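Local coordinates for protection of telomeres protein 1 (PDB 7CUI) that binds single-stranded telomeric DNA, protecting the 3' overhang of fission yeast chromosome ends and regulating telomerase and telomere length, at residues W135-L138 against E139-I142. Residues are numbered along the deposited sequence; the frame is centred on the assembly and turned at random.
Sequences WGNL and EERI. With SO4 (sulfate ion), chain E.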
loop_
_atom_site.group_PDB
_atom_site.type_symbol
_atom_site.label_atom_id
_atom_site.label_comp_id
_atom_site.label_asym_id
_atom_site.label_seq_id
_atom_site.Cartn_x
_atom_site.Cartn_y
_atom_site.Cartn_z
ATOM N N TRP A 135 -0.647 10.435 -3.886
ATOM C CA TRP A 135 -1.286 10.020 -5.129
ATOM C C TRP A 135 -1.992 11.167 -5.865
ATOM O O TRP A 135 -2.740 10.916 -6.811
ATOM C CB TRP A 135 -2.213 8.813 -4.907
ATOM C CG TRP A 135 -3.413 9.057 -4.037
ATOM C CD1 TRP A 135 -4.122 10.218 -3.892
ATOM C CD2 TRP A 135 -4.074 8.081 -3.207
ATOM N NE1 TRP A 135 -5.166 10.029 -3.025
ATOM C CE2 TRP A 135 -5.159 8.732 -2.581
ATOM C CE3 TRP A 135 -3.853 6.727 -2.931
ATOM C CZ2 TRP A 135 -6.015 8.072 -1.694
ATOM C CZ3 TRP A 135 -4.689 6.077 -2.048
ATOM C CH2 TRP A 135 -5.764 6.740 -1.448
ATOM N N GLY A 136 -1.770 12.416 -5.434
ATOM C CA GLY A 136 -2.337 13.571 -6.117
ATOM C C GLY A 136 -3.836 13.427 -6.373
ATOM O O GLY A 136 -4.607 13.125 -5.449
ATOM N N ASN A 137 -4.230 13.615 -7.642
ATOM C CA ASN A 137 -5.638 13.644 -8.018
ATOM C C ASN A 137 -6.173 12.258 -8.381
ATOM O O ASN A 137 -7.254 12.160 -8.959
ATOM C CB ASN A 137 -5.929 14.626 -9.155
ATOM C CG ASN A 137 -5.539 16.047 -8.817
ATOM O OD1 ASN A 137 -4.445 16.489 -9.162
ATOM N ND2 ASN A 137 -6.408 16.759 -8.127
ATOM N N LEU A 138 -5.446 11.195 -8.005
ATOM C CA LEU A 138 -5.823 9.830 -8.350
ATOM C C LEU A 138 -7.201 9.468 -7.783
ATOM O O LEU A 138 -8.042 8.929 -8.505
ATOM C CB LEU A 138 -4.744 8.877 -7.825
ATOM C CG LEU A 138 -4.423 7.632 -8.657
ATOM C CD1 LEU A 138 -4.433 6.398 -7.766
ATOM C CD2 LEU A 138 -5.341 7.454 -9.860
ATOM N N GLU A 139 -7.425 9.753 -6.492
ATOM C CA GLU A 139 -8.645 9.343 -5.813
ATOM C C GLU A 139 -9.843 10.048 -6.444
ATOM O O GLU A 139 -10.881 9.425 -6.683
ATOM C CB GLU A 139 -8.535 9.620 -4.311
ATOM C CG GLU A 139 -9.718 9.124 -3.494
ATOM C CD GLU A 139 -10.916 10.052 -3.357
ATOM O OE1 GLU A 139 -10.764 11.277 -3.596
ATOM O OE2 GLU A 139 -12.014 9.545 -3.005
ATOM N N GLU A 140 -9.663 11.349 -6.722
ATOM C CA GLU A 140 -10.691 12.198 -7.302
ATOM C C GLU A 140 -11.139 11.615 -8.636
ATOM O O GLU A 140 -12.332 11.566 -8.933
ATOM C CB GLU A 140 -10.138 13.597 -7.565
ATOM C CG GLU A 140 -10.167 14.496 -6.350
ATOM C CD GLU A 140 -9.451 15.831 -6.488
ATOM O OE1 GLU A 140 -9.084 16.214 -7.634
ATOM O OE2 GLU A 140 -9.257 16.500 -5.446
ATOM N N ARG A 141 -10.152 11.182 -9.427
ATOM C CA ARG A 141 -10.381 10.693 -10.775
ATOM C C ARG A 141 -10.996 9.299 -10.711
ATOM O O ARG A 141 -11.869 8.966 -11.510
ATOM C CB ARG A 141 -9.073 10.688 -11.574
ATOM C CG ARG A 141 -8.713 12.023 -12.232
ATOM C CD ARG A 141 -9.803 12.944 -12.744
ATOM N NE ARG A 141 -10.373 12.600 -14.050
ATOM C CZ ARG A 141 -11.398 13.228 -14.654
ATOM N NH1 ARG A 141 -11.762 12.874 -15.911
ATOM N NH2 ARG A 141 -12.023 14.215 -14.030
ATOM N N ILE A 142 -10.529 8.489 -9.755
ATOM C CA ILE A 142 -11.070 7.152 -9.586
ATOM C C ILE A 142 -12.554 7.259 -9.232
ATOM O O ILE A 142 -13.375 6.548 -9.812
ATOM C CB ILE A 142 -10.253 6.330 -8.570
ATOM C CG1 ILE A 142 -8.982 5.767 -9.214
ATOM C CG2 ILE A 142 -11.105 5.232 -7.945
ATOM C CD1 ILE A 142 -8.073 5.025 -8.268
HETATM S S SO4 E . -13.007 14.014 -18.716
HETATM O O1 SO4 E . -13.535 12.681 -18.832
HETATM O O2 SO4 E . -13.694 14.707 -17.657
HETATM O O3 SO4 E . -11.599 13.952 -18.420
HETATM O O4 SO4 E . -13.201 14.716 -19.955
#
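Asn137 ND2 donates to Glu140 OE1 over 2.8 Å, a fairly straight bond (159°) where a type II' beta turn, Trp135 to Leu138, links helix 121-135 to helix 138-148 in this C-terminal part of the telomere protein. The oxygen lies in the Asn137 amide plane, while the amide nitrogen sits above the Glu140 carboxylate plane. With CG anti to its carbonyl carbon (chi1 -59°), Asn137 carries the amide round beside the backbone N, where ND2 meets the carboxylate three residues on. Asn137 is the N-cap residue of helix 138-148, yet its side chain makes no capping bond; it is the backbone that opens the helix, Arg141 N reaching Asn137 O at 3.1 Å and Ile142 N reaching Leu138 O at 2.8 Å. Replacing Asn137 with alanine removes the amide, which would probably leave the Glu140 carboxylate without this partner and freer to turn, while the backbone bonds could remain. The turn is closed by Leu138 N on Trp135 O at 3.0 Å, with Gly136 taking the positive phi. On the buried side, the Trp135 indole, also stacked with Phe60 of strand 49-73, sets NE1 3.6 Å from Glu139 CB, and Glu139 N lies over one ring face. One helical turn apart, Leu138 CD1 packs against Ile142 CD1 at 3.9 Å. Arg141 bends outward from the turn: NE forms a salt bridge with OD2 of Asp158 at the end of helix 155-158, and NH1 donates to O2 of a sulfate, probably from the crystallisation liquor, at 3.2 Å and 162°.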